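Local coordinates for protein STU0660 (PDB 3ZTH) that belongs to the large Csn2 proteins involved in CRISPR-mediated bacterial immunity and probably acts by binding DNA, at the interface of chains A and B and the interface of chains A and C. Residues are numbered along the deposited sequence; one frame, centred on the assembly and turned at random. Chains: chain A/B/C, STU0660.

Contact 1: the interface of chains A and B. Residues chain A 33, 36-37, 40, 50-51, 54-55; chain B 171, 173-174.
B:Trp174 inserts its indole between two helical segments of chain A, and aromatic and aliphatic packing makes up most of this patch of the interface between chains A and B. The A:Trp40 benzo ring meets the benzo ring of B:Trp174 edge-to-face, with the planes 70° apart and A:Trp40 CZ3 3.3 Å from B:Trp174 CZ2. Over one indole face lies the methyl tip of A:Ile54, CD1 standing 3.4 Å from B:Trp174 CD2 in a CH-pi contact; its CG1 branch is placed between the backbone N and the carbonyl carbon (chi1 62°), which points CD1 at the ring. The far rim is bordered by the A:Tyr33 ring, whose CD1 is 3.5 Å from B:Trp174 CZ3, and by A:Gln36 CG, 3.6 Å from B:Trp174 CH2.

A hydrogen bond fixes the pyrrole edge: B:Trp174 NE1 donates to the A:Asp51 backbone O at 2.7 Å, reaching an in-plane lone pair of that carbonyl. Separately, the adjoining loop makes a backbone bond, B:Ser171 N to A:Glu50 O at 3.0 Å, from above the carbonyl plane. The B:Ser171 hydroxyl also lies against the A:Asp51 carboxylate, but the modelled separation is too short to interpret.

One water joins two carboxylates, A:Asp51 OD1 and B:Glu173 OE2, and may ease the proximity of like charges.

In the fold, chain A supplies helix 28-43, helix 49-52 and the 3₁₀ helix 53-55, while chain B brings the 3₁₀ helix 172-174 and the loop residue preceding it.

Contact 2: the interface of chains A and C. Residues chain A 90, 161-163, 183; chain C 135, 140-143.
C:Tyr142 projects from strand 140-146 of one Csn2-family subunit beside strand 159-165 of another, where antiparallel beta bridges join the two chains, A:Phe163 with C:Tyr142 and A:Phe162 with C:His143. Its CG is anti to the backbone N (chi1 168°), which lays the phenol alongside the paired strands, towards A:Pro161 and A:Met90. There A:Phe163 CE2 lies in the plane of the phenol at its rim, 3.7 Å from C:Tyr142 CD1, and the two side chains cross obliquely. A:Pro161 CB touches further out, 3.5 Å from C:Tyr142 CE1. The side chain of A:Met90, modelled as selenomethionine, runs past the tyrosine in the opposite direction and bends at chi3 (85°) to bring its terminal methyl CE over one face of the phenol, near the CD1-CE1 rim and 3.8 Å from C:Tyr142 CD1. At the tip, the phenol OH of C:Tyr142 donates to the backbone O of A:Met90 at 3.2 Å, in the carbonyl plane, tying the ring to a loop as well as to the strand.

A:Phe162 CB sits over the imidazole face of C:His143, 3.6 Å from C:His143 CE1. The same two residues pair through their backbones: A:Phe162 N donates to C:His143 O at 2.8 Å, and C:His143 N to A:Phe162 O at 3.0 Å. Beyond the bridges, A:Leu183 of helix 177-192 crosses C:Val140 at about a right angle, with A:Leu183 CD1 3.8 Å from C:Val140 CG1.

Contact 3: the interface of chains A and B. Residues chain A 277-279, 316, 319-320; chain B 342, 345-346.
B:Phe345 holds CG anti to its backbone N (chi1 178°), a torsion that extends the phenyl ring from the end of its helix towards A:Pro279, A:Val316 and A:Ile320. A:Val316 likewise has CG1 anti to the backbone N (chi1 173°), which turns that methyl to the CD2-CE2 side of the phenyl, 3.7 Å from B:Phe345 CD2.

The proline ring covers one phenyl face: A:Pro279 CD stands above its centre, while A:Pro279 CB comes within 3.5 Å of B:Phe345 CD1. At the ring tip, A:Ile320 CG1 is 3.8 Å from B:Phe345 CZ. B:Leu342 adds a second apolar branch, its CD2 methyl 3.6 Å from A:Pro279 CG and also beside the A:Tyr278 phenol.

No direct polar bond crosses the patch. A water bridges instead, 2.9 Å from A:Asn319 ND2 and 2.8 Å from B:Phe345 O. This water lies above the phenyl face opposite the proline, offset towards the rim, placing the polar link beside an otherwise apolar contact.

In the fold, B:Leu342 and B:Phe345 belong to the C-terminal helix 339-345, which packs against helix 312-324 and the loop directly after helix 267-277 of chain A.

Contact 1: the interface of chains A and B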
ATOM      1  N   TYR A  33      24.502  -0.125 -24.989  1.00 24.90           N
ATOM      2  CA  TYR A  33      23.173  -0.269 -25.549  1.00 22.71           C
ATOM      3  C   TYR A  33      22.858  -1.751 -25.732  1.00 21.63           C
ATOM      4  O   TYR A  33      21.761  -2.201 -25.425  1.00 21.97           O
ATOM      5  CB  TYR A  33      23.084   0.434 -26.902  1.00 21.26           C
ATOM      6  CG  TYR A  33      21.808   0.109 -27.625  1.00 21.53           C
ATOM      7  CD1 TYR A  33      20.617   0.747 -27.292  1.00 23.70           C
ATOM      8  CD2 TYR A  33      21.773  -0.888 -28.601  1.00 22.26           C
ATOM      9  CE1 TYR A  33      19.406   0.398 -27.915  1.00 25.14           C
ATOM     10  CE2 TYR A  33      20.574  -1.247 -29.228  1.00 24.22           C
ATOM     11  CZ  TYR A  33      19.396  -0.597 -28.877  1.00 24.56           C
ATOM     12  OH  TYR A  33      18.215  -0.935 -29.493  1.00 27.18           O
ATOM     13  N   GLN A  36      22.059  -3.179 -22.429  1.00 29.36           N
ATOM     14  CA  GLN A  36      20.752  -2.733 -21.947  1.00 30.84           C
ATOM     15  C   GLN A  36      19.607  -3.524 -22.571  1.00 29.51           C
ATOM     16  O   GLN A  36      18.652  -3.890 -21.895  1.00 28.72           O
ATOM     17  CB  GLN A  36      20.575  -1.235 -22.236  1.00 32.95           C
ATOM     18  CG  GLN A  36      19.325  -0.597 -21.627  1.00 35.23           C
ATOM     19  CD  GLN A  36      19.340  -0.593 -20.104  1.00 38.18           C
ATOM     20  OE1 GLN A  36      18.831  -1.522 -19.464  1.00 39.63           O
ATOM     21  NE2 GLN A  36      19.941   0.446 -19.514  1.00 34.43           N
ATOM     22  N   ILE A  37      19.703  -3.774 -23.869  1.00 29.41           N
ATOM     23  CA  ILE A  37      18.677  -4.527 -24.572  1.00 30.22           C
ATOM     24  C   ILE A  37      18.687  -5.975 -24.092  1.00 31.15           C
ATOM     25  O   ILE A  37      17.643  -6.545 -23.780  1.00 33.38           O
ATOM     26  CB  ILE A  37      18.930  -4.535 -26.089  1.00 30.83           C
ATOM     27  CG1 ILE A  37      18.770  -3.129 -26.667  1.00 31.82           C
ATOM     28  CG2 ILE A  37      17.975  -5.499 -26.752  1.00 29.89           C
ATOM     29  CD1 ILE A  37      17.320  -2.625 -26.669  1.00 33.77           C
ATOM     30  N   TRP A  40      17.163  -6.346 -20.679  1.00 33.02           N
ATOM     31  CA  TRP A  40      15.733  -6.059 -20.690  1.00 33.60           C
ATOM     32  C   TRP A  40      14.980  -7.188 -21.366  1.00 33.75           C
ATOM     33  O   TRP A  40      13.975  -7.669 -20.857  1.00 34.66           O
ATOM     34  CB  TRP A  40      15.459  -4.748 -21.425  1.00 34.82           C
ATOM     35  CG  TRP A  40      15.569  -3.528 -20.556  1.00 36.83           C
ATOM     36  CD1 TRP A  40      16.112  -3.453 -19.299  1.00 36.20           C
ATOM     37  CD2 TRP A  40      15.124  -2.202 -20.879  1.00 36.32           C
ATOM     38  NE1 TRP A  40      16.030  -2.165 -18.823  1.00 36.34           N
ATOM     39  CE2 TRP A  40      15.428  -1.376 -19.769  1.00 37.40           C
ATOM     40  CE3 TRP A  40      14.498  -1.632 -21.997  1.00 34.93           C
ATOM     41  CZ2 TRP A  40      15.123  -0.007 -19.748  1.00 35.84           C
ATOM     42  CZ3 TRP A  40      14.193  -0.271 -21.975  1.00 34.90           C
ATOM     43  CH2 TRP A  40      14.507   0.524 -20.854  1.00 35.32           C
ATOM     44  N   GLU A  50       7.498   5.029 -22.677  1.00 48.44           N
ATOM     45  CA  GLU A  50       8.692   5.852 -22.820  1.00 49.86           C
ATOM     46  C   GLU A  50       9.893   4.954 -23.129  1.00 49.10           C
ATOM     47  O   GLU A  50      10.885   5.403 -23.704  1.00 48.24           O
ATOM     48  CB  GLU A  50       8.961   6.665 -21.545  1.00 52.41           C
ATOM     49  CG  GLU A  50       7.988   7.821 -21.303  1.00 58.00           C
ATOM     50  CD  GLU A  50       6.733   7.405 -20.540  1.00 60.08           C
ATOM     51  OE1 GLU A  50       6.063   6.437 -20.954  1.00 62.48           O
ATOM     52  OE2 GLU A  50       6.413   8.058 -19.523  1.00 61.11           O
ATOM     53  N   ASP A  51       9.799   3.685 -22.743  1.00 46.82           N
ATOM     54  CA  ASP A  51      10.879   2.747 -23.006  1.00 44.70           C
ATOM     55  C   ASP A  51      10.884   2.374 -24.481  1.00 45.09           C
ATOM     56  O   ASP A  51      11.941   2.209 -25.084  1.00 45.74           O
ATOM     57  CB  ASP A  51      10.711   1.462 -22.188  1.00 44.35           C
ATOM     58  CG  ASP A  51      10.856   1.680 -20.695  1.00 41.14           C
ATOM     59  OD1 ASP A  51      11.679   2.513 -20.279  1.00 41.24           O
ATOM     60  OD2 ASP A  51      10.155   0.989 -19.933  1.00 40.89           O
ATOM     61  N   ILE A  54      11.913   5.035 -28.784  1.00 46.95           N
ATOM     62  CA  ILE A  54      12.898   4.857 -29.847  1.00 45.85           C
ATOM     63  C   ILE A  54      12.617   3.703 -30.812  1.00 46.00           C
ATOM     64  O   ILE A  54      13.227   3.615 -31.878  1.00 46.04           O
ATOM     65  CB  ILE A  54      14.313   4.652 -29.254  1.00 44.26           C
ATOM     66  CG1 ILE A  54      14.341   3.376 -28.406  1.00 43.58           C
ATOM     67  CG2 ILE A  54      14.706   5.864 -28.438  1.00 41.46           C
ATOM     68  CD1 ILE A  54      15.720   2.989 -27.894  1.00 43.62           C
ATOM     69  N   PHE A  55      11.715   2.807 -30.447  1.00 44.93           N
ATOM     70  CA  PHE A  55      11.407   1.701 -31.333  1.00 47.31           C
ATOM     71  C   PHE A  55      10.014   1.896 -31.922  1.00 49.77           C
ATOM     72  O   PHE A  55       9.377   0.944 -32.367  1.00 50.89           O
ATOM     73  CB  PHE A  55      11.469   0.387 -30.562  1.00 46.70           C
ATOM     74  CG  PHE A  55      12.797   0.125 -29.923  1.00 47.58           C
ATOM     75  CD1 PHE A  55      13.929  -0.084 -30.703  1.00 47.76           C
ATOM     76  CD2 PHE A  55      12.922   0.096 -28.537  1.00 47.48           C
ATOM     77  CE1 PHE A  55      15.168  -0.318 -30.111  1.00 47.47           C
ATOM     78  CE2 PHE A  55      14.157  -0.137 -27.936  1.00 46.92           C
ATOM     79  CZ  PHE A  55      15.280  -0.345 -28.724  1.00 47.46           C
TER
ATOM     80  N   SER B 171      12.672   7.198 -22.124  1.00 39.93           N
ATOM     81  CA  SER B 171      13.204   6.777 -20.839  1.00 38.71           C
ATOM     82  C   SER B 171      14.665   7.188 -20.661  1.00 38.43           C
ATOM     83  O   SER B 171      15.448   7.190 -21.612  1.00 35.97           O
ATOM     84  CB  SER B 171      13.056   5.265 -20.697  1.00 39.29           C
ATOM     85  OG  SER B 171      11.692   4.896 -20.794  1.00 41.15           O
ATOM     86  N   GLU B 173      17.119   5.755 -19.751  1.00 38.56           N
ATOM     87  CA  GLU B 173      18.043   4.771 -20.292  1.00 40.54           C
ATOM     88  C   GLU B 173      18.464   5.049 -21.737  1.00 40.55           C
ATOM     89  O   GLU B 173      19.587   4.727 -22.125  1.00 40.70           O
ATOM     90  CB  GLU B 173      17.434   3.366 -20.200  1.00 41.85           C
ATOM     91  CG  GLU B 173      17.289   2.837 -18.776  1.00 44.15           C
ATOM     92  CD  GLU B 173      16.004   3.288 -18.096  1.00 46.67           C
ATOM     93  OE1 GLU B 173      15.650   4.481 -18.193  1.00 48.94           O
ATOM     94  OE2 GLU B 173      15.347   2.445 -17.449  1.00 48.74           O
ATOM     95  N   TRP B 174      17.581   5.664 -22.521  1.00 39.65           N
ATOM     96  CA  TRP B 174      17.878   5.943 -23.928  1.00 38.99           C
ATOM     97  C   TRP B 174      18.543   7.290 -24.216  1.00 39.22           C
ATOM     98  O   TRP B 174      18.879   7.598 -25.365  1.00 39.01           O
ATOM     99  CB  TRP B 174      16.597   5.785 -24.752  1.00 38.25           C
ATOM    100  CG  TRP B 174      16.020   4.394 -24.647  1.00 38.42           C
ATOM    101  CD1 TRP B 174      14.699   4.059 -24.577  1.00 39.45           C
ATOM    102  CD2 TRP B 174      16.749   3.154 -24.617  1.00 37.29           C
ATOM    103  NE1 TRP B 174      14.558   2.690 -24.503  1.00 39.80           N
ATOM    104  CE2 TRP B 174      15.797   2.111 -24.527  1.00 37.04           C
ATOM    105  CE3 TRP B 174      18.113   2.825 -24.661  1.00 34.19           C
ATOM    106  CZ2 TRP B 174      16.162   0.761 -24.480  1.00 35.81           C
ATOM    107  CZ3 TRP B 174      18.477   1.480 -24.615  1.00 35.69           C
ATOM    108  CH2 TRP B 174      17.499   0.464 -24.526  1.00 35.52           C
TER
HETATM  109  O   HOH W   1      12.436   2.367 -17.639  1.00 43.88           O

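Contact 2: the interface of chains A and C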
HETATM    1  N   MSE A  90      22.333 -14.591  -4.136  1.00 44.82           N
HETATM    2  CA  MSE A  90      22.558 -15.558  -3.069  1.00 46.43           C
HETATM    3  C   MSE A  90      21.590 -15.413  -1.892  1.00 46.33           C
HETATM    4  O   MSE A  90      21.696 -16.120  -0.888  1.00 45.07           O
HETATM    5  CB  MSE A  90      24.016 -15.481  -2.617  1.00 47.93           C
HETATM    6  CG  MSE A  90      24.954 -15.955  -3.717  1.00 52.30           C
HETATM    7 SE   MSE A  90      26.839 -15.871  -3.334  1.00 63.16          SE
HETATM    8  CE  MSE A  90      27.038 -17.565  -2.406  1.00 59.91           C
ATOM      9  N   PRO A 161      21.566 -15.595   4.880  1.00 43.54           N
ATOM     10  CA  PRO A 161      22.922 -16.042   4.569  1.00 41.66           C
ATOM     11  C   PRO A 161      23.975 -15.248   5.336  1.00 40.46           C
ATOM     12  O   PRO A 161      23.792 -14.067   5.634  1.00 42.40           O
ATOM     13  CB  PRO A 161      23.008 -15.832   3.064  1.00 41.31           C
ATOM     14  CG  PRO A 161      22.166 -14.610   2.860  1.00 41.94           C
ATOM     15  CD  PRO A 161      20.971 -14.870   3.743  1.00 42.84           C
ATOM     16  N   PHE A 162      25.069 -15.915   5.672  1.00 38.73           N
ATOM     17  CA  PHE A 162      26.179 -15.292   6.379  1.00 35.61           C
ATOM     18  C   PHE A 162      27.469 -15.845   5.807  1.00 34.57           C
ATOM     19  O   PHE A 162      27.506 -16.953   5.277  1.00 34.86           O
ATOM     20  CB  PHE A 162      26.131 -15.596   7.881  1.00 33.06           C
ATOM     21  CG  PHE A 162      25.143 -14.759   8.647  1.00 31.97           C
ATOM     22  CD1 PHE A 162      23.794 -15.110   8.692  1.00 31.79           C
ATOM     23  CD2 PHE A 162      25.570 -13.626   9.342  1.00 31.17           C
ATOM     24  CE1 PHE A 162      22.886 -14.352   9.420  1.00 29.94           C
ATOM     25  CE2 PHE A 162      24.675 -12.857  10.075  1.00 30.54           C
ATOM     26  CZ  PHE A 162      23.326 -13.221  10.117  1.00 31.60           C
ATOM     27  N   PHE A 163      28.533 -15.069   5.910  1.00 34.68           N
ATOM     28  CA  PHE A 163      29.824 -15.507   5.403  1.00 33.81           C
ATOM     29  C   PHE A 163      30.780 -15.474   6.576  1.00 33.14           C
ATOM     30  O   PHE A 163      30.824 -14.500   7.331  1.00 29.08           O
ATOM     31  CB  PHE A 163      30.284 -14.572   4.285  1.00 33.88           C
ATOM     32  CG  PHE A 163      29.308 -14.485   3.149  1.00 33.90           C
ATOM     33  CD1 PHE A 163      28.215 -13.633   3.227  1.00 33.26           C
ATOM     34  CD2 PHE A 163      29.450 -15.298   2.029  1.00 36.46           C
ATOM     35  CE1 PHE A 163      27.274 -13.593   2.207  1.00 36.55           C
ATOM     36  CE2 PHE A 163      28.514 -15.269   0.998  1.00 36.65           C
ATOM     37  CZ  PHE A 163      27.424 -14.415   1.088  1.00 37.78           C
ATOM     38  N   LEU A 183      32.261 -18.167  -4.753  1.00 31.03           N
ATOM     39  CA  LEU A 183      31.103 -18.657  -4.016  1.00 31.80           C
ATOM     40  C   LEU A 183      29.888 -18.674  -4.941  1.00 33.30           C
ATOM     41  O   LEU A 183      29.119 -19.640  -4.957  1.00 31.95           O
ATOM     42  CB  LEU A 183      30.831 -17.770  -2.800  1.00 31.49           C
ATOM     43  CG  LEU A 183      31.838 -17.955  -1.662  1.00 32.48           C
ATOM     44  CD1 LEU A 183      31.623 -16.890  -0.599  1.00 32.71           C
ATOM     45  CD2 LEU A 183      31.692 -19.357  -1.070  1.00 29.65           C
TER
ATOM     46  N   LEU C 135      29.552 -24.612   0.305  1.00 50.60           N
ATOM     47  CA  LEU C 135      30.098 -23.490  -0.435  1.00 48.06           C
ATOM     48  C   LEU C 135      31.237 -22.837   0.331  1.00 46.86           C
ATOM     49  O   LEU C 135      31.020 -21.929   1.135  1.00 45.86           O
ATOM     50  CB  LEU C 135      28.993 -22.471  -0.722  1.00 46.28           C
ATOM     51  CG  LEU C 135      27.842 -23.014  -1.569  1.00 44.20           C
ATOM     52  CD1 LEU C 135      26.911 -21.880  -1.956  1.00 44.77           C
ATOM     53  CD2 LEU C 135      28.389 -23.696  -2.813  1.00 43.34           C
ATOM     54  N   VAL C 140      36.623 -18.585   3.270  1.00 50.85           N
ATOM     55  CA  VAL C 140      35.239 -18.171   3.407  1.00 50.07           C
ATOM     56  C   VAL C 140      34.262 -19.321   3.280  1.00 49.85           C
ATOM     57  O   VAL C 140      34.415 -20.196   2.432  1.00 49.85           O
ATOM     58  CB  VAL C 140      34.875 -17.110   2.365  1.00 49.33           C
ATOM     59  CG1 VAL C 140      33.520 -16.510   2.696  1.00 48.57           C
ATOM     60  CG2 VAL C 140      35.938 -16.037   2.335  1.00 51.99           C
ATOM     61  N   GLU C 141      33.254 -19.307   4.140  1.00 50.44           N
ATOM     62  CA  GLU C 141      32.228 -20.332   4.142  1.00 52.26           C
ATOM     63  C   GLU C 141      30.873 -19.637   4.100  1.00 51.29           C
ATOM     64  O   GLU C 141      30.657 -18.635   4.785  1.00 51.04           O
ATOM     65  CB  GLU C 141      32.329 -21.189   5.411  1.00 55.23           C
ATOM     66  CG  GLU C 141      31.264 -22.282   5.511  1.00 61.44           C
ATOM     67  CD  GLU C 141      31.109 -22.848   6.925  1.00 64.95           C
ATOM     68  OE1 GLU C 141      30.716 -22.079   7.837  1.00 66.10           O
ATOM     69  OE2 GLU C 141      31.374 -24.058   7.121  1.00 65.20           O
ATOM     70  N   TYR C 142      29.971 -20.167   3.279  1.00 49.81           N
ATOM     71  CA  TYR C 142      28.620 -19.631   3.149  1.00 46.29           C
ATOM     72  C   TYR C 142      27.712 -20.509   3.987  1.00 44.95           C
ATOM     73  O   TYR C 142      27.718 -21.727   3.833  1.00 46.12           O
ATOM     74  CB  TYR C 142      28.170 -19.699   1.694  1.00 45.48           C
ATOM     75  CG  TYR C 142      26.692 -19.429   1.468  1.00 45.53           C
ATOM     76  CD1 TYR C 142      26.225 -18.136   1.234  1.00 45.70           C
ATOM     77  CD2 TYR C 142      25.772 -20.477   1.429  1.00 43.19           C
ATOM     78  CE1 TYR C 142      24.881 -17.898   0.955  1.00 44.86           C
ATOM     79  CE2 TYR C 142      24.432 -20.250   1.158  1.00 42.97           C
ATOM     80  CZ  TYR C 142      23.991 -18.960   0.917  1.00 44.53           C
ATOM     81  OH  TYR C 142      22.666 -18.732   0.608  1.00 43.95           O
ATOM     82  N   HIS C 143      26.943 -19.909   4.882  1.00 43.87           N
ATOM     83  CA  HIS C 143      26.035 -20.696   5.704  1.00 44.17           C
ATOM     84  C   HIS C 143      24.801 -19.896   6.080  1.00 44.04           C
ATOM     85  O   HIS C 143      24.806 -18.663   6.039  1.00 42.82           O
ATOM     86  CB  HIS C 143      26.729 -21.196   6.976  1.00 43.57           C
ATOM     87  CG  HIS C 143      27.069 -20.110   7.946  1.00 44.74           C
ATOM     88  ND1 HIS C 143      28.134 -19.257   7.765  1.00 44.86           N
ATOM     89  CD2 HIS C 143      26.475 -19.734   9.103  1.00 45.11           C
ATOM     90  CE1 HIS C 143      28.184 -18.401   8.770  1.00 46.39           C
ATOM     91  NE2 HIS C 143      27.188 -18.669   9.597  1.00 46.94           N
TER

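Contact 3: the interface of chains A and B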
ATOM      1  N   TYR A 277      50.967 -12.025 -44.512  1.00 40.10           N
ATOM      2  CA  TYR A 277      51.179 -10.583 -44.617  1.00 40.68           C
ATOM      3  C   TYR A 277      52.330 -10.039 -43.777  1.00 40.31           C
ATOM      4  O   TYR A 277      52.750  -8.901 -43.968  1.00 39.95           O
ATOM      5  CB  TYR A 277      49.912  -9.839 -44.215  1.00 42.84           C
ATOM      6  CG  TYR A 277      48.859  -9.763 -45.287  1.00 46.46           C
ATOM      7  CD1 TYR A 277      47.911 -10.775 -45.428  1.00 48.64           C
ATOM      8  CD2 TYR A 277      48.792  -8.666 -46.151  1.00 49.22           C
ATOM      9  CE1 TYR A 277      46.919 -10.697 -46.396  1.00 50.82           C
ATOM     10  CE2 TYR A 277      47.801  -8.578 -47.122  1.00 50.13           C
ATOM     11  CZ  TYR A 277      46.868  -9.595 -47.233  1.00 51.63           C
ATOM     12  OH  TYR A 277      45.862  -9.504 -48.160  1.00 56.38           O
ATOM     13  N   TYR A 278      52.840 -10.832 -42.843  1.00 40.39           N
ATOM     14  CA  TYR A 278      53.928 -10.361 -41.994  1.00 39.45           C
ATOM     15  C   TYR A 278      55.117  -9.857 -42.822  1.00 40.14           C
ATOM     16  O   TYR A 278      55.619 -10.557 -43.707  1.00 38.71           O
ATOM     17  CB  TYR A 278      54.388 -11.471 -41.055  1.00 36.60           C
ATOM     18  CG  TYR A 278      54.918 -10.943 -39.751  1.00 35.22           C
ATOM     19  CD1 TYR A 278      54.053 -10.416 -38.797  1.00 36.02           C
ATOM     20  CD2 TYR A 278      56.280 -10.962 -39.468  1.00 35.48           C
ATOM     21  CE1 TYR A 278      54.524  -9.920 -37.588  1.00 35.18           C
ATOM     22  CE2 TYR A 278      56.766 -10.467 -38.259  1.00 34.54           C
ATOM     23  CZ  TYR A 278      55.883  -9.950 -37.326  1.00 35.60           C
ATOM     24  OH  TYR A 278      56.352  -9.453 -36.134  1.00 36.46           O
ATOM     25  N   PRO A 279      55.593  -8.637 -42.525  1.00 40.14           N
ATOM     26  CA  PRO A 279      56.718  -8.002 -43.222  1.00 41.10           C
ATOM     27  C   PRO A 279      58.095  -8.592 -42.923  1.00 43.00           C
ATOM     28  O   PRO A 279      59.118  -8.034 -43.328  1.00 44.19           O
ATOM     29  CB  PRO A 279      56.616  -6.552 -42.772  1.00 40.45           C
ATOM     30  CG  PRO A 279      56.172  -6.703 -41.352  1.00 41.06           C
ATOM     31  CD  PRO A 279      55.086  -7.765 -41.451  1.00 39.44           C
ATOM     32  N   VAL A 316      52.123  -3.917 -35.674  1.00 28.16           N
ATOM     33  CA  VAL A 316      52.123  -4.573 -36.970  1.00 29.00           C
ATOM     34  C   VAL A 316      50.926  -5.516 -37.081  1.00 29.81           C
ATOM     35  O   VAL A 316      50.155  -5.435 -38.039  1.00 29.01           O
ATOM     36  CB  VAL A 316      53.442  -5.361 -37.182  1.00 28.81           C
ATOM     37  CG1 VAL A 316      53.375  -6.197 -38.460  1.00 25.43           C
ATOM     38  CG2 VAL A 316      54.594  -4.380 -37.260  1.00 29.23           C
ATOM     39  N   ASN A 319      47.708  -3.710 -37.505  1.00 32.00           N
ATOM     40  CA  ASN A 319      47.532  -3.212 -38.861  1.00 32.51           C
ATOM     41  C   ASN A 319      47.099  -4.308 -39.807  1.00 33.10           C
ATOM     42  O   ASN A 319      46.182  -4.124 -40.616  1.00 36.08           O
ATOM     43  CB  ASN A 319      48.830  -2.583 -39.369  1.00 33.34           C
ATOM     44  CG  ASN A 319      49.055  -1.189 -38.816  1.00 35.04           C
ATOM     45  OD1 ASN A 319      48.287  -0.711 -37.977  1.00 35.58           O
ATOM     46  ND2 ASN A 319      50.106  -0.527 -39.285  1.00 33.44           N
ATOM     47  N   ILE A 320      47.758  -5.454 -39.709  1.00 32.06           N
ATOM     48  CA  ILE A 320      47.436  -6.575 -40.572  1.00 30.65           C
ATOM     49  C   ILE A 320      46.019  -7.068 -40.311  1.00 30.99           C
ATOM     50  O   ILE A 320      45.242  -7.266 -41.253  1.00 31.12           O
ATOM     51  CB  ILE A 320      48.464  -7.730 -40.393  1.00 27.54           C
ATOM     52  CG1 ILE A 320      49.846  -7.256 -40.857  1.00 24.81           C
ATOM     53  CG2 ILE A 320      48.049  -8.933 -41.204  1.00 24.77           C
ATOM     54  CD1 ILE A 320      50.973  -8.251 -40.623  1.00 24.87           C
TER
ATOM     55  N   LEU B 342      59.876  -4.047 -39.703  1.00 60.42           N
ATOM     56  CA  LEU B 342      58.581  -3.759 -39.099  1.00 60.02           C
ATOM     57  C   LEU B 342      58.244  -2.271 -39.188  1.00 60.24           C
ATOM     58  O   LEU B 342      57.122  -1.900 -39.551  1.00 60.11           O
ATOM     59  CB  LEU B 342      58.565  -4.205 -37.636  1.00 58.31           C
ATOM     60  CG  LEU B 342      58.799  -5.693 -37.371  1.00 58.03           C
ATOM     61  CD1 LEU B 342      58.609  -5.967 -35.889  1.00 57.10           C
ATOM     62  CD2 LEU B 342      57.831  -6.535 -38.189  1.00 57.90           C
ATOM     63  N   PHE B 345      57.324  -1.156 -42.356  1.00 52.83           N
ATOM     64  CA  PHE B 345      55.995  -1.682 -42.633  1.00 50.64           C
ATOM     65  C   PHE B 345      54.940  -0.714 -42.096  1.00 50.70           C
ATOM     66  O   PHE B 345      53.813  -0.660 -42.596  1.00 48.08           O
ATOM     67  CB  PHE B 345      55.810  -3.050 -41.978  1.00 47.04           C
ATOM     68  CG  PHE B 345      54.443  -3.630 -42.189  1.00 45.15           C
ATOM     69  CD1 PHE B 345      54.082  -4.157 -43.418  1.00 42.97           C
ATOM     70  CD2 PHE B 345      53.496  -3.606 -41.166  1.00 44.11           C
ATOM     71  CE1 PHE B 345      52.800  -4.646 -43.626  1.00 42.51           C
ATOM     72  CE2 PHE B 345      52.216  -4.090 -41.365  1.00 41.53           C
ATOM     73  CZ  PHE B 345      51.864  -4.611 -42.595  1.00 42.21           C
ATOM     74  N   LEU B 346      55.312   0.047 -41.073  1.00 50.91           N
ATOM     75  CA  LEU B 346      54.396   1.007 -40.486  1.00 54.62           C
ATOM     76  C   LEU B 346      54.427   2.326 -41.258  1.00 58.60           C
ATOM     77  O   LEU B 346      54.264   3.404 -40.680  1.00 59.73           O
ATOM     78  CB  LEU B 346      54.746   1.232 -39.011  1.00 52.12           C
ATOM     79  CG  LEU B 346      54.559   0.025 -38.077  1.00 50.74           C
ATOM     80  CD1 LEU B 346      54.896   0.436 -36.655  1.00 49.94           C
ATOM     81  CD2 LEU B 346      53.127  -0.494 -38.148  1.00 46.77           C
TER
HETATM   82  O   HOH W   2      51.039  -0.753 -42.054  1.00 42.32           O

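Contact 1 and contact 3 both join chains A and B, with C-alpha centres about 42 Å apart, so this pair is held at widely separated points. Contact 2 joins chains A and C, about 36 Å from contact 1 and 52 Å from contact 3. They share no residue, helix or strand: contact 1 uses helices 28-43 and 49-52, contact 2 strands 140-146 and 159-165 with helix 177-192, contact 3 helices 267-277, 312-324 and 339-345. Both interfaces are two-fold symmetric. Chain A thus uses different surfaces for its partners, consistent with the deposited four-copy assembly, although coordinates alone do not establish it in solution.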